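Local atomic coordinates of oligopeptide-binding protein appA (Bacillus subtilis, PDB entry 1XOC), a protein that captures oligopeptides outside the cell as the binding component of an ABC-type oligopeptide permease that can replace the Opp system in sporulation and genetic competence. Residues A[24-29]-A[237-242]; A[29-34]-A[191-196]; A[198-203]-A[214-219]. One frame throughout, in Å; residues are numbered along the deposited sequence.

Contact 1: residues A[24-29]-A[237-242]; sequences LVVGSI and INFFNV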
# COMPACT_ATOMS: atom_id res chain seq x y z
N LEU A 24 -0.14 16.77 -17.21
CA LEU A 24 0.76 16.37 -16.14
C LEU A 24 1.36 15.03 -16.54
O LEU A 24 0.66 14.15 -17.02
CB LEU A 24 0.04 16.27 -14.80
CG LEU A 24 0.95 16.33 -13.57
CD1 LEU A 24 1.38 17.75 -13.30
CD2 LEU A 24 0.23 15.74 -12.41
N VAL A 25 2.67 14.91 -16.38
CA VAL A 25 3.37 13.66 -16.64
C VAL A 25 4.05 13.25 -15.35
O VAL A 25 5.03 13.86 -14.92
CB VAL A 25 4.36 13.77 -17.81
CG1 VAL A 25 5.03 12.40 -18.05
CG2 VAL A 25 3.68 14.27 -19.07
N VAL A 26 3.48 12.23 -14.74
CA VAL A 26 3.87 11.69 -13.43
C VAL A 26 4.85 10.55 -13.66
O VAL A 26 4.56 9.57 -14.37
CB VAL A 26 2.63 11.15 -12.67
CG1 VAL A 26 2.98 10.52 -11.32
CG2 VAL A 26 1.60 12.28 -12.52
N GLY A 27 6.03 10.65 -13.05
CA GLY A 27 7.02 9.57 -13.15
C GLY A 27 6.74 8.54 -12.07
O GLY A 27 6.40 8.90 -10.92
N SER A 28 6.78 7.26 -12.43
CA SER A 28 6.58 6.20 -11.45
C SER A 28 7.63 5.14 -11.64
O SER A 28 7.90 4.72 -12.78
CB SER A 28 5.22 5.54 -11.62
OG SER A 28 5.13 4.42 -10.73
N ILE A 29 8.18 4.64 -10.55
CA ILE A 29 9.16 3.53 -10.69
C ILE A 29 8.53 2.14 -10.74
O ILE A 29 9.25 1.15 -10.91
CB ILE A 29 10.23 3.54 -9.58
CG1 ILE A 29 9.64 3.26 -8.20
CG2 ILE A 29 11.00 4.87 -9.64
CD1 ILE A 29 10.71 2.99 -7.12
N ILE A 237 9.28 14.58 -17.57
CA ILE A 237 8.22 14.41 -16.59
C ILE A 237 8.18 15.70 -15.78
O ILE A 237 9.17 16.45 -15.74
CB ILE A 237 8.43 13.18 -15.66
CG1 ILE A 237 9.67 13.29 -14.78
CG2 ILE A 237 8.49 11.90 -16.49
CD1 ILE A 237 9.84 12.16 -13.77
N ASN A 238 7.04 15.94 -15.13
CA ASN A 238 6.89 17.15 -14.34
C ASN A 238 6.28 16.93 -12.98
O ASN A 238 5.97 17.92 -12.28
CB ASN A 238 6.13 18.23 -15.14
CG ASN A 238 4.77 17.77 -15.62
OD1 ASN A 238 4.17 16.88 -15.08
ND2 ASN A 238 4.27 18.44 -16.64
N PHE A 239 6.16 15.67 -12.54
CA PHE A 239 5.68 15.35 -11.20
C PHE A 239 6.35 14.05 -10.75
O PHE A 239 6.30 13.05 -11.48
CB PHE A 239 4.16 15.22 -11.20
CG PHE A 239 3.54 15.17 -9.82
CD1 PHE A 239 3.50 13.96 -9.10
CD2 PHE A 239 3.02 16.32 -9.22
CE1 PHE A 239 2.93 13.90 -7.85
CE2 PHE A 239 2.45 16.28 -7.92
CZ PHE A 239 2.43 15.08 -7.22
N PHE A 240 7.01 14.07 -9.59
CA PHE A 240 7.81 12.92 -9.17
C PHE A 240 8.13 12.99 -7.69
O PHE A 240 8.40 14.08 -7.18
CB PHE A 240 9.12 12.85 -10.00
CG PHE A 240 9.89 11.59 -9.79
CD1 PHE A 240 9.29 10.37 -10.01
CD2 PHE A 240 11.17 11.60 -9.29
CE1 PHE A 240 10.00 9.19 -9.80
CE2 PHE A 240 11.88 10.40 -9.05
CZ PHE A 240 11.29 9.23 -9.30
N ASN A 241 8.15 11.83 -7.02
CA ASN A 241 8.63 11.68 -5.65
C ASN A 241 10.13 11.51 -5.66
O ASN A 241 10.65 10.41 -5.90
CB ASN A 241 7.96 10.47 -5.00
CG ASN A 241 8.21 10.38 -3.48
OD1 ASN A 241 8.96 11.17 -2.89
ND2 ASN A 241 7.56 9.40 -2.86
N VAL A 242 10.84 12.61 -5.46
CA VAL A 242 12.29 12.63 -5.54
C VAL A 242 12.92 11.94 -4.34
O VAL A 242 12.62 12.29 -3.19
CB VAL A 242 12.81 14.10 -5.56
CG1 VAL A 242 14.32 14.14 -5.61
CG2 VAL A 242 12.17 14.85 -6.72
O HOH W 1 6.77 9.46 -8.24

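Contact 2: residues A[29-34]-A[191-196]; sequences IGEPTL and KEWKQG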
# COMPACT_ATOMS: atom_id res chain seq x y z
N ILE A 29 8.18 4.64 -10.55
CA ILE A 29 9.16 3.53 -10.69
C ILE A 29 8.53 2.14 -10.74
O ILE A 29 9.25 1.15 -10.91
CB ILE A 29 10.23 3.54 -9.58
CG1 ILE A 29 9.64 3.26 -8.20
CG2 ILE A 29 11.00 4.87 -9.64
CD1 ILE A 29 10.71 2.99 -7.12
N GLY A 30 7.21 2.04 -10.62
CA GLY A 30 6.51 0.75 -10.68
C GLY A 30 5.33 0.78 -11.65
O GLY A 30 4.56 1.72 -11.65
N GLU A 31 5.23 -0.23 -12.49
CA GLU A 31 4.10 -0.34 -13.42
C GLU A 31 2.91 -1.00 -12.77
O GLU A 31 3.08 -2.02 -12.09
CB GLU A 31 4.51 -1.13 -14.65
CG GLU A 31 3.52 -1.06 -15.78
CD GLU A 31 4.11 -1.54 -17.08
OE1 GLU A 31 5.18 -2.21 -17.07
OE2 GLU A 31 3.48 -1.26 -18.11
N PRO A 32 1.69 -0.46 -12.99
CA PRO A 32 0.52 -1.17 -12.50
C PRO A 32 0.31 -2.55 -13.11
O PRO A 32 0.93 -2.93 -14.17
CB PRO A 32 -0.64 -0.24 -12.91
CG PRO A 32 -0.03 1.09 -13.10
CD PRO A 32 1.33 0.80 -13.67
N THR A 33 -0.60 -3.29 -12.49
CA THR A 33 -0.98 -4.62 -12.94
C THR A 33 -2.39 -4.62 -13.53
O THR A 33 -2.63 -5.13 -14.61
CB THR A 33 -0.93 -5.58 -11.75
OG1 THR A 33 0.42 -5.71 -11.32
CG2 THR A 33 -1.34 -6.98 -12.13
N LEU A 34 -3.33 -4.03 -12.81
CA LEU A 34 -4.68 -3.95 -13.30
C LEU A 34 -5.45 -2.87 -12.53
O LEU A 34 -4.99 -2.42 -11.51
CB LEU A 34 -5.38 -5.30 -13.17
CG LEU A 34 -5.97 -5.78 -11.84
CD1 LEU A 34 -6.75 -7.04 -11.93
CD2 LEU A 34 -5.02 -5.84 -10.72
N LYS A 191 -7.17 6.26 -21.93
CA LYS A 191 -6.84 6.40 -23.35
C LYS A 191 -5.96 5.27 -23.88
O LYS A 191 -6.26 4.68 -24.91
CB LYS A 191 -6.20 7.76 -23.60
CG LYS A 191 -5.90 8.03 -25.07
CD LYS A 191 -5.19 9.35 -25.30
CE LYS A 191 -5.24 9.72 -26.76
NZ LYS A 191 -4.97 8.52 -27.64
N GLU A 192 -4.84 5.00 -23.22
CA GLU A 192 -3.85 4.07 -23.75
C GLU A 192 -2.95 3.56 -22.63
O GLU A 192 -2.65 4.30 -21.70
CB GLU A 192 -2.99 4.78 -24.77
CG GLU A 192 -2.03 3.82 -25.46
CD GLU A 192 -1.09 4.51 -26.45
OE1 GLU A 192 -1.03 5.77 -26.48
OE2 GLU A 192 -0.41 3.75 -27.22
N TRP A 193 -2.58 2.28 -22.71
CA TRP A 193 -1.53 1.71 -21.87
C TRP A 193 -0.51 1.03 -22.78
O TRP A 193 -0.75 -0.08 -23.31
CB TRP A 193 -2.12 0.76 -20.84
CG TRP A 193 -1.14 0.12 -19.89
CD1 TRP A 193 0.22 0.32 -19.81
CD2 TRP A 193 -1.46 -0.84 -18.89
NE1 TRP A 193 0.75 -0.46 -18.80
CE2 TRP A 193 -0.26 -1.17 -18.22
CE3 TRP A 193 -2.65 -1.43 -18.47
CZ2 TRP A 193 -0.23 -2.08 -17.14
CZ3 TRP A 193 -2.61 -2.34 -17.42
CH2 TRP A 193 -1.40 -2.67 -16.79
N LYS A 194 0.60 1.73 -23.00
CA LYS A 194 1.72 1.21 -23.76
C LYS A 194 2.60 0.47 -22.76
O LYS A 194 3.22 1.10 -21.88
CB LYS A 194 2.47 2.35 -24.42
CG LYS A 194 3.61 1.84 -25.29
CD LYS A 194 3.65 2.37 -26.73
CE LYS A 194 4.19 1.27 -27.64
NZ LYS A 194 4.43 1.63 -29.07
N GLN A 195 2.56 -0.86 -22.84
CA GLN A 195 3.13 -1.72 -21.82
C GLN A 195 4.62 -1.39 -21.63
O GLN A 195 5.38 -1.26 -22.60
CB GLN A 195 2.89 -3.20 -22.17
CG GLN A 195 3.31 -4.17 -21.06
CD GLN A 195 2.32 -4.25 -19.92
OE1 GLN A 195 1.11 -4.08 -20.11
NE2 GLN A 195 2.83 -4.52 -18.71
N GLY A 196 5.02 -1.21 -20.38
CA GLY A 196 6.38 -0.89 -20.03
C GLY A 196 6.78 0.57 -20.22
O GLY A 196 7.94 0.93 -20.00
O HOH W 2 5.81 -4.31 -18.61
O HOH W 3 2.02 -4.69 -15.61

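Contact 3: residues A[198-203]-A[214-219]; sequences YIKLEA and LDTVTY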
# COMPACT_ATOMS: atom_id res chain seq x y z
N TYR A 198 4.00 3.72 -20.52
CA TYR A 198 3.09 4.71 -19.92
C TYR A 198 1.62 4.32 -19.99
O TYR A 198 1.21 3.54 -20.80
CB TYR A 198 3.24 6.08 -20.59
CG TYR A 198 2.88 6.07 -22.06
CD1 TYR A 198 3.84 5.93 -23.03
CD2 TYR A 198 1.55 6.19 -22.46
CE1 TYR A 198 3.49 5.90 -24.37
CE2 TYR A 198 1.20 6.18 -23.81
CZ TYR A 198 2.17 6.04 -24.74
OH TYR A 198 1.82 6.01 -26.08
N ILE A 199 0.86 4.94 -19.11
CA ILE A 199 -0.60 4.91 -19.14
C ILE A 199 -1.03 6.37 -19.32
O ILE A 199 -0.65 7.23 -18.51
CB ILE A 199 -1.17 4.38 -17.83
CG1 ILE A 199 -0.73 2.92 -17.66
CG2 ILE A 199 -2.69 4.52 -17.82
CD1 ILE A 199 -0.91 2.36 -16.31
N LYS A 200 -1.83 6.63 -20.34
CA LYS A 200 -2.34 7.97 -20.62
C LYS A 200 -3.83 8.03 -20.35
O LYS A 200 -4.59 7.17 -20.79
CB LYS A 200 -2.08 8.33 -22.09
CG LYS A 200 -2.32 9.82 -22.38
CD LYS A 200 -1.89 10.12 -23.78
CE LYS A 200 -2.43 11.45 -24.32
NZ LYS A 200 -2.52 11.39 -25.82
N LEU A 201 -4.23 9.01 -19.54
CA LEU A 201 -5.63 9.30 -19.22
C LEU A 201 -6.01 10.73 -19.64
O LEU A 201 -5.15 11.62 -19.64
CB LEU A 201 -5.87 9.17 -17.72
CG LEU A 201 -5.34 7.94 -16.97
CD1 LEU A 201 -5.68 8.02 -15.52
CD2 LEU A 201 -5.89 6.65 -17.48
N GLU A 202 -7.29 10.93 -19.97
CA GLU A 202 -7.81 12.21 -20.48
C GLU A 202 -8.89 12.67 -19.53
O GLU A 202 -9.62 11.85 -18.96
CB GLU A 202 -8.48 12.03 -21.85
CG GLU A 202 -7.55 11.69 -22.95
CD GLU A 202 -8.23 11.61 -24.32
OE1 GLU A 202 -9.46 11.32 -24.35
OE2 GLU A 202 -7.53 11.81 -25.34
N ALA A 203 -9.02 13.99 -19.38
CA ALA A 203 -10.04 14.56 -18.52
C ALA A 203 -11.39 14.08 -18.94
O ALA A 203 -11.72 14.10 -20.13
CB ALA A 203 -10.00 16.08 -18.58
N LEU A 214 -6.80 19.94 -15.59
CA LEU A 214 -5.78 19.32 -16.43
C LEU A 214 -6.43 18.55 -17.57
O LEU A 214 -7.43 17.89 -17.36
CB LEU A 214 -4.86 18.37 -15.61
CG LEU A 214 -4.01 19.12 -14.56
CD1 LEU A 214 -3.46 18.17 -13.49
CD2 LEU A 214 -2.85 19.83 -15.25
N ASP A 215 -5.87 18.67 -18.77
CA ASP A 215 -6.41 18.00 -19.95
C ASP A 215 -6.08 16.52 -19.97
O ASP A 215 -6.93 15.70 -20.34
CB ASP A 215 -5.90 18.65 -21.22
CG ASP A 215 -6.43 20.07 -21.42
OD1 ASP A 215 -7.58 20.37 -21.05
OD2 ASP A 215 -5.67 20.88 -21.96
N THR A 216 -4.84 16.19 -19.60
CA THR A 216 -4.38 14.81 -19.53
C THR A 216 -3.46 14.56 -18.35
O THR A 216 -2.82 15.47 -17.84
CB THR A 216 -3.61 14.39 -20.82
OG1 THR A 216 -2.37 15.11 -20.91
CG2 THR A 216 -4.41 14.67 -22.06
N VAL A 217 -3.43 13.31 -17.91
CA VAL A 217 -2.45 12.83 -16.96
C VAL A 217 -1.80 11.58 -17.53
O VAL A 217 -2.47 10.65 -17.92
CB VAL A 217 -3.10 12.47 -15.62
CG1 VAL A 217 -2.08 11.88 -14.68
CG2 VAL A 217 -3.74 13.66 -15.01
N THR A 218 -0.48 11.59 -17.58
CA THR A 218 0.28 10.46 -18.07
C THR A 218 1.10 9.88 -16.93
O THR A 218 1.80 10.59 -16.25
CB THR A 218 1.21 10.93 -19.20
OG1 THR A 218 0.44 11.46 -20.28
CG2 THR A 218 1.95 9.77 -19.79
N TYR A 219 1.00 8.57 -16.74
CA TYR A 219 1.72 7.87 -15.69
C TYR A 219 2.84 7.14 -16.41
O TYR A 219 2.61 6.14 -17.03
CB TYR A 219 0.78 6.87 -15.01
CG TYR A 219 1.15 6.34 -13.64
CD1 TYR A 219 1.69 5.09 -13.48
CD2 TYR A 219 0.87 7.07 -12.50
CE1 TYR A 219 1.98 4.60 -12.24
CE2 TYR A 219 1.16 6.58 -11.26
CZ TYR A 219 1.71 5.35 -11.13
OH TYR A 219 2.01 4.83 -9.90

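Contact 1: residues A[24-29]-A[237-242]
V25 O is gripped by two successive backbone N-H groups of the other segment: N238 N donates a near-straight bond of 2.9 Å, lying in the carbonyl plane, and F239 N adds a weak one at 3.2 Å, bent to 129°. N238 CG sits between the backbone N and the carbonyl carbon (chi1 57°), and from there N238 OD1 accepts from V25 N at 2.8 Å, the donor tilted out of the amide plane. N238 thus binds both the N-H and the C=O of V25, through its side chain and its backbone, while ND2 bonds to D23 O and fixes the rotation of the amide. Next along, G27 N donates to F239 O at 2.9 Å, nearly in line with the C=O, completing a single bridge between V26 and F239. This joins the edge of the four-stranded mixed sheet, strand 23-28, to the segment that runs into the short strand 240-241, which pairs with strand 483-496. Beyond the bridge the backbones separate and water 1 spans them, donating to G27 O and accepting from N241 N. G27 O also lies in the plane of the F240 ring at its edge, 3.4 Å from CD1. Apolar groups pack beside the backbone bonds: L24 CG and V26 CG2 each meet F239 CB at 4.1 Å, V26 and F239 side by side and pointing the same way, whereas V25 CG1 meets I237 CG2 at 3.8 Å with the side chains at about a right angle. At the far end, I29 and N241 pack on the bound peptide.

Contact 2: residues A[29-34]-A[191-196]
The indole of W193 is met at its edge by E31, P32 and T33, while Q195 OE1 stands 3.6 Å above one face, offset toward the rim. In the ring plane, NE1 donates to E31 OE2 at 2.9 Å, using the anti lone pair of that oxygen. Farther round the edge the backbone oxygens of the other segment approach ring carbons: P32 O comes to 3.3 Å from CZ2, and T33 O to 3.5 Å from CH2. The carboxylate is turned 60° from the indole plane. With CG anti to the backbone N (chi1 -168°) and the chain extended beyond it, E31 reaches the turn of the beta hairpin formed by strands 188-194 and 198-203, where G196 has positive phi. There G196 N donates to the same OE2 at 2.7 Å, from the syn side and 23° out of the carboxylate plane. One buried carboxylate oxygen therefore ties this hairpin to the loop after strand 23-28, and the two N-H groups would be expected to favour the charged form of E31. OE1 accepts from water 2, which accepts from Q195 NE2. The chain of Q195 bends at chi2, and its amide lies by the carboxylate of E31. The loop 29-34 leads to helix 43-52, and P32 packs on A44, S45 and I48 of that helix. W193, on the outermost strand 188-194, packs on I199 of the adjoining strand 198-203 and forms a cation-pi contact with K180, while E31 touches V221 and P32 touches Y219 on strand 216-221.

Contact 3: residues A[198-203]-A[214-219]
Y198 CG lies between its backbone N and carbonyl carbon (chi1 63°), and T218 CG2 lies anti to its backbone N; Y198 CB and this methyl meet at 4.0 Å. They sit on an antiparallel ladder, in which strands 198-203 and 216-219 run at 167° to each other within the four-stranded mixed sheet. I199 with Y219 and L201 with V217 are hydrogen-bonded pairs, each closed by two backbone bonds, and A203 N to D215 O at 2.9 Å extends the ladder beyond them. The non-hydrogen-bonded pairs, K200 with T218 and E202 with T216, turn their side chains to the opposite face. There the extended chain of K200 crosses T218 obliquely, its CG 3.8 Å from OG1, and T216 OG1 bonds to D23 OD1. On the face of I199, L201, V217 and Y219 the sheet is covered by helix 43-52: M51 packs on L201 and V217, while A44 and I48 pack on Y219, whose OH bonds to D47 OD2. I199 CB and Y219 CB are 4.2 Å apart. At the other end, A203 CB lies 3.4 Å from L214 O, a buried oxygen with no hydrogen-bond partner in the model.

From the N terminus, strand 23-28 enters first, and contact 1 closes the widest loop by joining it to 237-242. Contact 2 begins where that strand ends, shares I29 with contact 1, and closes a loop nested inside it at 191-196. The chain then passes directly into strand 198-203, and contact 3 closes a short connection to 214-219, in series with contact 2 and likewise nested within contact 1. Backbone bonds from L24 and V26 to T218 and from E192 to K200 join the outer strands, in contacts 1 and 2, to the central pair of contact 3. Contact 1 also leads, through strand 240-241, to the sheet with strand 483-496.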